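Local coordinates for tRNA nucleotidyl transferase-related protein (Thermotoga maritima, PDB 3H38) that probably builds and repairs the CCA end of tRNA from CTP and ATP with magnesium, as a class II CCA-adding nucleotidyltransferase whose C-terminal part forms this chain, at residues Pro36-Gly41 with Ala137-Pro142; Glu220-Leu225 with Asp278-Val283; Arg265-Val270 with Thr347-Leu352. All blocks are in the same frame, centred on the assembly; numbering follows the deposited sequence.

In the fold
All three contacts are mainly buried, but they lie in different parts of an elongated chain. Contact 1 joins neighbouring strands in the sheet of the head domain and rests on backbone hydrogen bonds. Contacts 2 and 3 join helices through side chains, with apolar groups doing most of the work; contact 2 has partly exposed charged residues at its margin, whereas every touching residue of contact 3 is buried. Their centres are about 14 Å apart, and A282 CB of contact 2 meets I267 CD1 of contact 3 at 4.0 Å, linking the consecutive helices 254-274 and 279-287. The centres of contacts 1 and 3 are about 45 Å apart, on opposite sides of the chain's centre.

Contact 1 of 3, residues Pro36-Gly41 with Ala137-Pro142; sequences PVYVVG and AIKLNP
With chi1 at -43°, CG of Y38 stands beside its backbone N, while chi1 of -177° turns CG of K139 anti to its N; the tyrosine ring and the lysine stem meet obliquely, Y38 CD2 being 3.8 Å from K139 CB. These residues form a non-hydrogen-bonded antiparallel pair, and V40 with A137 forms another on the same face, V40 CG1 lying 3.8 Å from A137 CB. Between them V39 and I138 are the hydrogen-bonded pair: V39 N to I138 O and I138 N to V39 O both measure 2.9 Å. L140 N continues the ladder to V37 O, 2.7 Å and nearly straight at 171°. The N141 side chain crosses that of V37 at about a right angle, its CG 3.4 Å from V37 N. An alanine at N141 would probably open a gap where the amide group now lies against P36 CA and V37 N. The K139 ammonium forms a salt bridge with D144. In the mixed sheet of the polymerase head domain the two strands are flanked by strands 56-60 and 147-149. Helix 17-32 packs on V39 and L140 through F23, whereas V40 touches R129, an ATP-binding residue, and G41 takes the N-cap position of helix 42-49.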
ATOM      1  N   PRO A  36      15.910  -3.144 -31.263  1.00 34.52           N
ATOM      2  CA  PRO A  36      14.762  -2.220 -31.182  1.00 34.82           C
ATOM      3  C   PRO A  36      14.534  -1.754 -29.745  1.00 27.19           C
ATOM      4  O   PRO A  36      14.493  -2.595 -28.857  1.00 36.86           O
ATOM      5  CB  PRO A  36      13.587  -3.075 -31.663  1.00 33.30           C
ATOM      6  CG  PRO A  36      14.257  -4.147 -32.555  1.00 28.96           C
ATOM      7  CD  PRO A  36      15.551  -4.446 -31.850  1.00 23.97           C
ATOM      8  N   VAL A  37      14.421  -0.443 -29.529  1.00 29.62           N
ATOM      9  CA  VAL A  37      14.235   0.118 -28.190  1.00 32.88           C
ATOM     10  C   VAL A  37      12.838   0.730 -27.983  1.00 33.74           C
ATOM     11  O   VAL A  37      12.321   1.406 -28.867  1.00 34.10           O
ATOM     12  CB  VAL A  37      15.278   1.199 -27.885  1.00 29.25           C
ATOM     13  CG1 VAL A  37      15.287   1.492 -26.405  1.00 29.46           C
ATOM     14  CG2 VAL A  37      16.642   0.749 -28.309  1.00 37.64           C
ATOM     15  N   TYR A  38      12.251   0.500 -26.805  1.00 30.34           N
ATOM     16  CA  TYR A  38      10.935   1.039 -26.455  1.00 25.75           C
ATOM     17  C   TYR A  38      10.812   1.522 -25.000  1.00 30.92           C
ATOM     18  O   TYR A  38      11.374   0.935 -24.065  1.00 27.35           O
ATOM     19  CB  TYR A  38       9.854  -0.026 -26.622  1.00 29.41           C
ATOM     20  CG  TYR A  38       9.932  -0.876 -27.855  1.00 31.62           C
ATOM     21  CD1 TYR A  38      10.780  -1.954 -27.915  1.00 24.52           C
ATOM     22  CD2 TYR A  38       9.112  -0.618 -28.952  1.00 35.97           C
ATOM     23  CE1 TYR A  38      10.836  -2.754 -29.044  1.00 39.26           C
ATOM     24  CE2 TYR A  38       9.170  -1.402 -30.086  1.00 32.60           C
ATOM     25  CZ  TYR A  38      10.029  -2.471 -30.129  1.00 31.59           C
ATOM     26  OH  TYR A  38      10.069  -3.265 -31.250  1.00 29.00           O
ATOM     27  N   VAL A  39      10.015   2.565 -24.807  1.00 29.29           N
ATOM     28  CA  VAL A  39       9.548   2.903 -23.477  1.00 30.50           C
ATOM     29  C   VAL A  39       8.149   2.279 -23.350  1.00 31.56           C
ATOM     30  O   VAL A  39       7.390   2.236 -24.328  1.00 33.32           O
ATOM     31  CB  VAL A  39       9.564   4.430 -23.235  1.00 26.21           C
ATOM     32  CG1 VAL A  39       8.488   5.117 -24.050  1.00 35.11           C
ATOM     33  CG2 VAL A  39       9.425   4.738 -21.748  1.00 29.55           C
ATOM     34  N   VAL A  40       7.832   1.728 -22.178  1.00 25.25           N
ATOM     35  CA  VAL A  40       6.610   0.931 -22.037  1.00 25.96           C
ATOM     36  C   VAL A  40       5.806   1.260 -20.778  1.00 38.54           C
ATOM     37  O   VAL A  40       6.302   1.915 -19.860  1.00 30.32           O
ATOM     38  CB  VAL A  40       6.950  -0.565 -21.978  1.00 26.98           C
ATOM     39  CG1 VAL A  40       7.665  -0.992 -23.240  1.00 24.83           C
ATOM     40  CG2 VAL A  40       7.820  -0.859 -20.765  1.00 35.93           C
ATOM     41  N   GLY A  41       4.559   0.798 -20.749  1.00 44.90           N
ATOM     42  CA  GLY A  41       3.805   0.725 -19.510  1.00 40.83           C
ATOM     43  C   GLY A  41       3.175   1.993 -18.987  1.00 35.93           C
ATOM     44  O   GLY A  41       2.519   2.713 -19.737  1.00 39.42           O
ATOM     45  N   ALA A 137       3.381   0.609 -25.863  1.00 18.54           N
ATOM     46  CA  ALA A 137       4.782   0.928 -25.993  1.00 27.33           C
ATOM     47  C   ALA A 137       4.965   2.071 -26.990  1.00 25.14           C
ATOM     48  O   ALA A 137       4.060   2.394 -27.796  1.00 21.77           O
ATOM     49  CB  ALA A 137       5.578  -0.341 -26.397  1.00 10.66           C
ATOM     50  N   ILE A 138       6.108   2.725 -26.875  1.00 25.14           N
ATOM     51  CA  ILE A 138       6.509   3.727 -27.839  1.00 31.09           C
ATOM     52  C   ILE A 138       7.939   3.414 -28.212  1.00 27.03           C
ATOM     53  O   ILE A 138       8.809   3.248 -27.348  1.00 24.86           O
ATOM     54  CB  ILE A 138       6.451   5.166 -27.289  1.00 35.27           C
ATOM     55  CG1 ILE A 138       5.006   5.581 -26.972  1.00 39.40           C
ATOM     56  CG2 ILE A 138       7.078   6.142 -28.319  1.00 18.85           C
ATOM     57  CD1 ILE A 138       4.897   6.790 -26.037  1.00 37.93           C
ATOM     58  N   LYS A 139       8.171   3.330 -29.504  1.00 24.10           N
ATOM     59  CA  LYS A 139       9.455   2.907 -30.008  1.00 28.26           C
ATOM     60  C   LYS A 139      10.403   4.082 -30.038  1.00 24.82           C
ATOM     61  O   LYS A 139      10.042   5.154 -30.518  1.00 27.72           O
ATOM     62  CB  LYS A 139       9.281   2.312 -31.404  1.00 21.57           C
ATOM     63  CG  LYS A 139      10.549   1.777 -31.994  1.00 20.70           C
ATOM     64  CD  LYS A 139      10.223   0.894 -33.178  1.00 21.92           C
ATOM     65  CE  LYS A 139      11.479   0.117 -33.634  1.00 26.16           C
ATOM     66  NZ  LYS A 139      11.252  -0.391 -34.996  1.00 27.69           N
ATOM     67  N   LEU A 140      11.626   3.869 -29.560  1.00 29.80           N
ATOM     68  CA  LEU A 140      12.640   4.928 -29.534  1.00 27.25           C
ATOM     69  C   LEU A 140      13.671   4.970 -30.676  1.00 29.66           C
ATOM     70  O   LEU A 140      14.397   5.948 -30.788  1.00 28.91           O
ATOM     71  CB  LEU A 140      13.358   4.930 -28.183  1.00 24.99           C
ATOM     72  CG  LEU A 140      12.352   5.046 -27.027  1.00 29.30           C
ATOM     73  CD1 LEU A 140      13.049   5.308 -25.697  1.00 23.88           C
ATOM     74  CD2 LEU A 140      11.331   6.159 -27.326  1.00 31.06           C
ATOM     75  N   ASN A 141      13.750   3.928 -31.503  1.00 30.40           N
ATOM     76  CA  ASN A 141      14.742   3.907 -32.573  1.00 32.24           C
ATOM     77  C   ASN A 141      14.407   5.030 -33.550  1.00 39.88           C
ATOM     78  O   ASN A 141      13.215   5.295 -33.788  1.00 31.52           O
ATOM     79  CB  ASN A 141      14.767   2.559 -33.294  1.00 28.84           C
ATOM     80  CG  ASN A 141      15.084   1.384 -32.362  1.00 36.38           C
ATOM     81  OD1 ASN A 141      16.255   0.975 -32.203  1.00 34.83           O
ATOM     82  ND2 ASN A 141      14.042   0.826 -31.752  1.00 34.50           N
ATOM     83  N   PRO A 142      15.451   5.712 -34.082  1.00 35.33           N
ATOM     84  CA  PRO A 142      15.339   6.961 -34.854  1.00 28.96           C
ATOM     85  C   PRO A 142      14.248   6.975 -35.931  1.00 32.38           C
ATOM     86  O   PRO A 142      13.388   7.860 -35.888  1.00 32.63           O
ATOM     87  CB  PRO A 142      16.730   7.106 -35.464  1.00 35.50           C
ATOM     88  CG  PRO A 142      17.636   6.557 -34.379  1.00 34.82           C
ATOM     89  CD  PRO A 142      16.861   5.399 -33.763  1.00 32.48           C
TER

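Contact 2 of 3, residues Glu220-Leu225 with Asp278-Val283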
ATOM      1  N   GLU A 220      -0.098  -6.773  -3.196  1.00 28.47           N
ATOM      2  CA  GLU A 220      -1.065  -6.017  -3.985  1.00 35.66           C
ATOM      3  C   GLU A 220      -2.030  -5.303  -3.028  1.00 35.86           C
ATOM      4  O   GLU A 220      -2.593  -4.249  -3.338  1.00 31.73           O
ATOM      5  CB  GLU A 220      -1.811  -6.922  -4.968  1.00 40.26           C
ATOM      6  CG  GLU A 220      -0.956  -7.405  -6.160  1.00 55.47           C
ATOM      7  CD  GLU A 220      -0.311  -6.272  -6.975  1.00 57.85           C
ATOM      8  OE1 GLU A 220      -0.959  -5.231  -7.172  1.00 53.69           O
ATOM      9  OE2 GLU A 220       0.851  -6.421  -7.420  1.00 57.59           O
ATOM     10  N   LEU A 221      -2.193  -5.879  -1.844  1.00 38.26           N
ATOM     11  CA  LEU A 221      -3.015  -5.261  -0.820  1.00 36.37           C
ATOM     12  C   LEU A 221      -2.377  -4.000  -0.275  1.00 36.83           C
ATOM     13  O   LEU A 221      -3.040  -2.976  -0.186  1.00 37.18           O
ATOM     14  CB  LEU A 221      -3.306  -6.241   0.311  1.00 38.61           C
ATOM     15  CG  LEU A 221      -4.764  -6.652   0.557  1.00 47.79           C
ATOM     16  CD1 LEU A 221      -5.699  -6.242  -0.567  1.00 43.78           C
ATOM     17  CD2 LEU A 221      -4.866  -8.159   0.832  1.00 50.30           C
ATOM     18  N   GLU A 222      -1.102  -4.060   0.102  1.00 34.11           N
ATOM     19  CA  GLU A 222      -0.462  -2.855   0.624  1.00 33.63           C
ATOM     20  C   GLU A 222      -0.551  -1.768  -0.440  1.00 35.50           C
ATOM     21  O   GLU A 222      -0.780  -0.588  -0.154  1.00 47.79           O
ATOM     22  CB  GLU A 222       0.986  -3.132   1.043  1.00 34.96           C
ATOM     23  CG  GLU A 222       1.100  -3.915   2.347  1.00 39.83           C
ATOM     24  CD  GLU A 222       2.232  -4.931   2.358  1.00 51.70           C
ATOM     25  OE1 GLU A 222       2.679  -5.367   1.264  1.00 61.17           O
ATOM     26  OE2 GLU A 222       2.665  -5.314   3.473  1.00 50.41           O
ATOM     27  N   LYS A 223      -0.384  -2.159  -1.678  1.00 28.45           N
ATOM     28  CA  LYS A 223      -0.400  -1.238  -2.779  1.00 40.67           C
ATOM     29  C   LYS A 223      -1.730  -0.555  -2.945  1.00 34.79           C
ATOM     30  O   LYS A 223      -1.787   0.632  -3.075  1.00 39.81           O
ATOM     31  CB  LYS A 223      -0.064  -1.984  -4.047  1.00 49.77           C
ATOM     32  CG  LYS A 223       1.081  -1.493  -4.815  1.00 63.74           C
ATOM     33  CD  LYS A 223       1.636  -2.685  -5.487  1.00 76.55           C
ATOM     34  CE  LYS A 223       2.733  -2.381  -6.426  1.00 83.92           C
ATOM     35  NZ  LYS A 223       2.990  -3.593  -7.248  1.00 84.57           N
ATOM     36  N   ILE A 224      -2.804  -1.308  -2.888  1.00 25.51           N
ATOM     37  CA  ILE A 224      -4.131  -0.702  -2.739  1.00 32.81           C
ATOM     38  C   ILE A 224      -4.183   0.311  -1.578  1.00 39.87           C
ATOM     39  O   ILE A 224      -4.701   1.419  -1.731  1.00 32.43           O
ATOM     40  CB  ILE A 224      -5.224  -1.743  -2.497  1.00 41.31           C
ATOM     41  CG1 ILE A 224      -5.761  -2.256  -3.832  1.00 43.23           C
ATOM     42  CG2 ILE A 224      -6.365  -1.119  -1.700  1.00 44.56           C
ATOM     43  CD1 ILE A 224      -6.579  -3.510  -3.687  1.00 28.22           C
ATOM     44  N   LEU A 225      -3.626  -0.059  -0.426  1.00 37.32           N
ATOM     45  CA  LEU A 225      -3.725   0.805   0.748  1.00 43.73           C
ATOM     46  C   LEU A 225      -3.018   2.127   0.542  1.00 43.95           C
ATOM     47  O   LEU A 225      -3.428   3.140   1.092  1.00 56.25           O
ATOM     48  CB  LEU A 225      -3.210   0.091   2.004  1.00 49.08           C
ATOM     49  CG  LEU A 225      -4.066  -1.162   2.217  1.00 48.61           C
ATOM     50  CD1 LEU A 225      -3.835  -1.873   3.550  1.00 43.43           C
ATOM     51  CD2 LEU A 225      -5.527  -0.789   2.028  1.00 29.71           C
ATOM     52  N   ASP A 278       1.285   1.818   9.702  1.00 52.64           N
ATOM     53  CA  ASP A 278       1.176   0.752   8.715  1.00 51.39           C
ATOM     54  C   ASP A 278      -0.296   0.483   8.408  1.00 48.06           C
ATOM     55  O   ASP A 278      -1.023  -0.105   9.215  1.00 50.93           O
ATOM     56  CB  ASP A 278       1.877  -0.526   9.180  1.00 55.35           C
ATOM     57  CG  ASP A 278       1.824  -1.636   8.136  1.00 62.70           C
ATOM     58  OD1 ASP A 278       2.664  -2.558   8.197  1.00 62.44           O
ATOM     59  OD2 ASP A 278       0.936  -1.595   7.255  1.00 66.76           O
ATOM     60  N   ARG A 279      -0.728   0.918   7.231  1.00 42.78           N
ATOM     61  CA  ARG A 279      -2.131   0.833   6.860  1.00 48.21           C
ATOM     62  C   ARG A 279      -2.618  -0.589   6.684  1.00 48.26           C
ATOM     63  O   ARG A 279      -3.796  -0.874   6.947  1.00 45.68           O
ATOM     64  CB  ARG A 279      -2.401   1.645   5.605  1.00 48.30           C
ATOM     65  CG  ARG A 279      -1.925   3.052   5.763  1.00 54.32           C
ATOM     66  CD  ARG A 279      -2.628   3.991   4.840  1.00 56.64           C
ATOM     67  NE  ARG A 279      -2.004   5.300   4.931  1.00 69.33           N
ATOM     68  CZ  ARG A 279      -2.264   6.305   4.107  1.00 78.91           C
ATOM     69  NH1 ARG A 279      -1.628   7.461   4.265  1.00 80.51           N
ATOM     70  NH2 ARG A 279      -3.151   6.147   3.126  1.00 79.40           N
ATOM     71  N   PHE A 280      -1.721  -1.473   6.243  1.00 33.82           N
ATOM     72  CA  PHE A 280      -2.061  -2.878   6.084  1.00 32.01           C
ATOM     73  C   PHE A 280      -2.548  -3.467   7.432  1.00 35.54           C
ATOM     74  O   PHE A 280      -3.581  -4.127   7.497  1.00 33.73           O
ATOM     75  CB  PHE A 280      -0.866  -3.665   5.511  1.00 30.12           C
ATOM     76  CG  PHE A 280      -1.120  -5.148   5.375  1.00 28.15           C
ATOM     77  CD1 PHE A 280      -2.130  -5.623   4.548  1.00 31.51           C
ATOM     78  CD2 PHE A 280      -0.340  -6.065   6.064  1.00 24.67           C
ATOM     79  CE1 PHE A 280      -2.375  -6.992   4.427  1.00 30.57           C
ATOM     80  CE2 PHE A 280      -0.574  -7.433   5.946  1.00 32.92           C
ATOM     81  CZ  PHE A 280      -1.609  -7.895   5.124  1.00 28.17           C
ATOM     82  N   TYR A 281      -1.796  -3.216   8.494  1.00 35.35           N
ATOM     83  CA  TYR A 281      -2.150  -3.701   9.817  1.00 36.74           C
ATOM     84  C   TYR A 281      -3.326  -2.945  10.442  1.00 36.98           C
ATOM     85  O   TYR A 281      -4.155  -3.544  11.134  1.00 29.41           O
ATOM     86  CB  TYR A 281      -0.950  -3.601  10.737  1.00 36.41           C
ATOM     87  CG  TYR A 281      -0.038  -4.764  10.598  1.00 34.46           C
ATOM     88  CD1 TYR A 281       0.183  -5.605  11.666  1.00 34.66           C
ATOM     89  CD2 TYR A 281       0.574  -5.057   9.384  1.00 48.12           C
ATOM     90  CE1 TYR A 281       0.994  -6.686  11.552  1.00 44.81           C
ATOM     91  CE2 TYR A 281       1.402  -6.158   9.258  1.00 44.00           C
ATOM     92  CZ  TYR A 281       1.601  -6.957  10.356  1.00 40.42           C
ATOM     93  OH  TYR A 281       2.401  -8.045  10.305  1.00 43.32           O
ATOM     94  N   ALA A 282      -3.384  -1.639  10.212  1.00 28.95           N
ATOM     95  CA  ALA A 282      -4.515  -0.864  10.686  1.00 33.89           C
ATOM     96  C   ALA A 282      -5.786  -1.519  10.166  1.00 36.73           C
ATOM     97  O   ALA A 282      -6.717  -1.790  10.934  1.00 35.02           O
ATOM     98  CB  ALA A 282      -4.422   0.559  10.195  1.00 35.42           C
ATOM     99  N   VAL A 283      -5.818  -1.795   8.863  1.00 29.96           N
ATOM    100  CA  VAL A 283      -6.998  -2.413   8.250  1.00 33.03           C
ATOM    101  C   VAL A 283      -7.247  -3.827   8.763  1.00 31.32           C
ATOM    102  O   VAL A 283      -8.386  -4.282   8.819  1.00 32.95           O
ATOM    103  CB  VAL A 283      -6.908  -2.449   6.703  1.00 33.69           C
ATOM    104  CG1 VAL A 283      -8.204  -2.964   6.107  1.00 34.21           C
ATOM    105  CG2 VAL A 283      -6.650  -1.073   6.172  1.00 27.16           C
TER
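L225 drives its CD1 methyl into the first turn of helix 279-287, and this is the tight part of the contact. CD1 lies 3.3 Å from F280 CA and 3.5 Å from R279 O, so the methyl rests on backbone as much as on side chains. It also sits at the edge of the F280 ring, near the ring plane, and reaches V283 CG2 at 3.9 Å. Nearby, L221 CB approaches F280 CE1 obliquely at the longer distance of 4.3 Å. Toward E222 and R279, both partly exposed, less surface is met and the contact is more polar. Chi1 of 177° sets F280 CG anti to its backbone N and 4.0 Å from E222 CG; the E222 carboxylate is turned 66° from the ring plane. A salt bridge to R218 would probably offset repulsion from D278, whose OD1 is 5.5 Å from E222 OE2. D278 itself caps the helix, OD2 accepting weak bonds from the N atoms of F280 and Y281. R279 lays its CB 4.0 Å from L225 CB. On helix 214-225, E220 forms salt bridges with R180 and R183, nucleotide-binding residues of helix 177-187. The short axes pass 9.6 Å apart at 95°, a nearly perpendicular helix pair within the helical region that follows the head, as in class II CCA-adding enzymes.

Contact 3 of 3, residues Arg265-Val270 with Thr347-Leu352; sequences RNIPWV and TICHFL
V270 and L352 run alongside with opposite headings, V270 CG2 coming within 3.5 Å of L352 CD1. The chi1 of V270, 172°, turns CG1 anti to the backbone N and hands the two methyls to different partners. CG2, besides meeting the leucine, touches I348 CG2 at 3.9 Å; CG1 faces C349, 4.0 Å from SG. The sulfur also meets I267 CG1 at 3.9 Å, which places it between two branched residues one turn apart on the facing helix. N266 and L352 cross obliquely, and here the two side chains are closely apposed, CB to CB at 3.6 Å. The amide of N266 passes L352 CB, and ND2 gives L352 O a weak hydrogen bond of 3.3 Å, bent to 125° at the hydrogen; ND2 also has a weak bond to E360. The axes of the two short segments approach to 9.1 Å at 141°, closer to antiparallel than to perpendicular. Helix 254-274 is kinked within this region, where the N atoms of P268 and W269 make no bond to the preceding turn. Helix 357-371 adjoins the same patch, L367 touching I348 and F363 touching L352. Away from the annotated sites, the pair therefore depends chiefly on the fit of methyls and sulfur in a buried apolar interface, with one weak polar bond at the C-terminal end of helix 345-352.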
ATOM      1  N   ARG A 265     -10.720   7.910   7.973  1.00 39.79           N
ATOM      2  CA  ARG A 265     -10.880   9.302   8.394  1.00 43.09           C
ATOM      3  C   ARG A 265      -9.848   9.692   9.440  1.00 49.32           C
ATOM      4  O   ARG A 265      -9.261  10.781   9.387  1.00 62.52           O
ATOM      5  CB  ARG A 265     -12.293   9.578   8.963  1.00 35.88           C
ATOM      6  CG  ARG A 265     -12.469  11.045   9.451  1.00 41.01           C
ATOM      7  CD  ARG A 265     -13.576  11.255  10.547  1.00 44.50           C
ATOM      8  NE  ARG A 265     -14.750  10.448  10.249  1.00 46.97           N
ATOM      9  CZ  ARG A 265     -15.302   9.542  11.052  1.00 47.03           C
ATOM     10  NH1 ARG A 265     -16.344   8.852  10.607  1.00 49.59           N
ATOM     11  NH2 ARG A 265     -14.855   9.338  12.287  1.00 47.24           N
ATOM     12  N   ASN A 266      -9.630   8.797  10.392  1.00 43.21           N
ATOM     13  CA  ASN A 266      -8.868   9.129  11.577  1.00 47.84           C
ATOM     14  C   ASN A 266      -7.402   8.786  11.453  1.00 50.79           C
ATOM     15  O   ASN A 266      -6.578   9.203  12.266  1.00 55.76           O
ATOM     16  CB  ASN A 266      -9.489   8.451  12.793  1.00 52.72           C
ATOM     17  CG  ASN A 266     -10.771   9.129  13.232  1.00 61.41           C
ATOM     18  OD1 ASN A 266     -10.811  10.346  13.363  1.00 67.38           O
ATOM     19  ND2 ASN A 266     -11.830   8.346  13.447  1.00 59.30           N
ATOM     20  N   ILE A 267      -7.071   8.034  10.419  1.00 53.51           N
ATOM     21  CA  ILE A 267      -5.709   7.555  10.265  1.00 55.33           C
ATOM     22  C   ILE A 267      -4.658   8.677  10.131  1.00 66.34           C
ATOM     23  O   ILE A 267      -3.570   8.584  10.706  1.00 65.19           O
ATOM     24  CB  ILE A 267      -5.625   6.500   9.143  1.00 49.60           C
ATOM     25  CG1 ILE A 267      -5.936   5.112   9.738  1.00 47.72           C
ATOM     26  CG2 ILE A 267      -4.252   6.529   8.451  1.00 39.48           C
ATOM     27  CD1 ILE A 267      -5.947   3.985   8.738  1.00 41.94           C
ATOM     28  N   PRO A 268      -4.989   9.757   9.406  1.00 68.80           N
ATOM     29  CA  PRO A 268      -3.960  10.778   9.205  1.00 68.78           C
ATOM     30  C   PRO A 268      -3.759  11.605  10.473  1.00 63.37           C
ATOM     31  O   PRO A 268      -2.636  12.034  10.744  1.00 63.49           O
ATOM     32  CB  PRO A 268      -4.535  11.643   8.076  1.00 71.84           C
ATOM     33  CG  PRO A 268      -5.797  10.936   7.605  1.00 70.07           C
ATOM     34  CD  PRO A 268      -6.257  10.129   8.760  1.00 70.17           C
ATOM     35  N   TRP A 269      -4.834  11.818  11.230  1.00 56.87           N
ATOM     36  CA  TRP A 269      -4.745  12.476  12.537  1.00 55.46           C
ATOM     37  C   TRP A 269      -3.844  11.672  13.470  1.00 58.10           C
ATOM     38  O   TRP A 269      -3.436  12.166  14.509  1.00 58.03           O
ATOM     39  CB  TRP A 269      -6.133  12.605  13.168  1.00 51.13           C
ATOM     40  CG  TRP A 269      -6.189  13.382  14.470  1.00 63.72           C
ATOM     41  CD1 TRP A 269      -6.629  14.663  14.630  1.00 77.22           C
ATOM     42  CD2 TRP A 269      -5.823  12.923  15.782  1.00 57.28           C
ATOM     43  NE1 TRP A 269      -6.548  15.035  15.948  1.00 71.67           N
ATOM     44  CE2 TRP A 269      -6.057  13.987  16.678  1.00 61.90           C
ATOM     45  CE3 TRP A 269      -5.314  11.724  16.285  1.00 46.17           C
ATOM     46  CZ2 TRP A 269      -5.807  13.888  18.044  1.00 61.58           C
ATOM     47  CZ3 TRP A 269      -5.062  11.627  17.640  1.00 53.46           C
ATOM     48  CH2 TRP A 269      -5.310  12.704  18.506  1.00 60.93           C
ATOM     49  N   VAL A 270      -3.542  10.431  13.100  1.00 56.36           N
ATOM     50  CA  VAL A 270      -2.707   9.579  13.939  1.00 60.00           C
ATOM     51  C   VAL A 270      -1.271   9.590  13.452  1.00 67.09           C
ATOM     52  O   VAL A 270      -0.338   9.565  14.256  1.00 70.85           O
ATOM     53  CB  VAL A 270      -3.192   8.120  13.961  1.00 52.46           C
ATOM     54  CG1 VAL A 270      -2.180   7.242  14.685  1.00 44.40           C
ATOM     55  CG2 VAL A 270      -4.551   8.016  14.618  1.00 53.82           C
ATOM     56  N   THR A 347      -3.291   0.076  16.878  1.00 42.71           N
ATOM     57  CA  THR A 347      -4.308  -0.150  17.888  1.00 46.23           C
ATOM     58  C   THR A 347      -5.090   1.141  18.122  1.00 41.88           C
ATOM     59  O   THR A 347      -6.292   1.121  18.383  1.00 30.29           O
ATOM     60  CB  THR A 347      -3.688  -0.603  19.224  1.00 48.47           C
ATOM     61  OG1 THR A 347      -3.206  -1.945  19.101  1.00 48.89           O
ATOM     62  CG2 THR A 347      -4.733  -0.544  20.353  1.00 46.10           C
ATOM     63  N   ILE A 348      -4.394   2.263  18.025  1.00 42.37           N
ATOM     64  CA  ILE A 348      -5.037   3.546  18.264  1.00 51.12           C
ATOM     65  C   ILE A 348      -6.088   3.758  17.200  1.00 45.99           C
ATOM     66  O   ILE A 348      -7.264   3.962  17.513  1.00 42.44           O
ATOM     67  CB  ILE A 348      -4.024   4.703  18.240  1.00 54.12           C
ATOM     68  CG1 ILE A 348      -3.264   4.774  19.570  1.00 50.81           C
ATOM     69  CG2 ILE A 348      -4.717   6.012  17.947  1.00 50.64           C
ATOM     70  CD1 ILE A 348      -2.303   5.927  19.654  1.00 52.19           C
ATOM     71  N   CYS A 349      -5.654   3.686  15.942  1.00 42.56           N
ATOM     72  CA  CYS A 349      -6.555   3.772  14.792  1.00 42.45           C
ATOM     73  C   CYS A 349      -7.763   2.875  15.010  1.00 48.79           C
ATOM     74  O   CYS A 349      -8.911   3.276  14.794  1.00 51.88           O
ATOM     75  CB  CYS A 349      -5.829   3.295  13.535  1.00 47.87           C
ATOM     76  SG  CYS A 349      -4.294   4.161  13.170  1.00 54.94           S
ATOM     77  N   HIS A 350      -7.474   1.650  15.443  1.00 38.97           N
ATOM     78  CA  HIS A 350      -8.478   0.635  15.700  1.00 34.17           C
ATOM     79  C   HIS A 350      -9.477   1.160  16.738  1.00 38.66           C
ATOM     80  O   HIS A 350     -10.677   0.995  16.589  1.00 44.79           O
ATOM     81  CB  HIS A 350      -7.773  -0.647  16.173  1.00 32.40           C
ATOM     82  CG  HIS A 350      -8.660  -1.844  16.280  1.00 34.85           C
ATOM     83  ND1 HIS A 350      -9.958  -1.870  15.802  1.00 39.40           N
ATOM     84  CD2 HIS A 350      -8.423  -3.088  16.775  1.00 34.30           C
ATOM     85  CE1 HIS A 350     -10.485  -3.059  16.023  1.00 36.14           C
ATOM     86  NE2 HIS A 350      -9.577  -3.817  16.620  1.00 38.45           N
ATOM     87  N   PHE A 351      -8.991   1.813  17.784  1.00 36.45           N
ATOM     88  CA  PHE A 351      -9.915   2.473  18.702  1.00 45.86           C
ATOM     89  C   PHE A 351     -10.702   3.561  17.973  1.00 42.04           C
ATOM     90  O   PHE A 351     -11.926   3.670  18.122  1.00 42.33           O
ATOM     91  CB  PHE A 351      -9.192   3.039  19.921  1.00 45.90           C
ATOM     92  CG  PHE A 351      -9.010   2.040  21.034  1.00 47.19           C
ATOM     93  CD1 PHE A 351      -7.747   1.760  21.538  1.00 43.23           C
ATOM     94  CD2 PHE A 351     -10.105   1.373  21.572  1.00 44.27           C
ATOM     95  CE1 PHE A 351      -7.579   0.835  22.570  1.00 47.21           C
ATOM     96  CE2 PHE A 351      -9.946   0.449  22.606  1.00 45.19           C
ATOM     97  CZ  PHE A 351      -8.680   0.178  23.103  1.00 48.02           C
ATOM     98  N   LEU A 352     -10.016   4.338  17.146  1.00 35.51           N
ATOM     99  CA  LEU A 352     -10.716   5.388  16.419  1.00 47.03           C
ATOM    100  C   LEU A 352     -11.720   4.847  15.400  1.00 46.86           C
ATOM    101  O   LEU A 352     -12.650   5.561  15.001  1.00 48.66           O
ATOM    102  CB  LEU A 352      -9.733   6.354  15.764  1.00 51.18           C
ATOM    103  CG  LEU A 352      -9.000   7.275  16.746  1.00 52.02           C
ATOM    104  CD1 LEU A 352      -7.673   7.724  16.160  1.00 48.88           C
ATOM    105  CD2 LEU A 352      -9.868   8.465  17.120  1.00 53.40           C
TER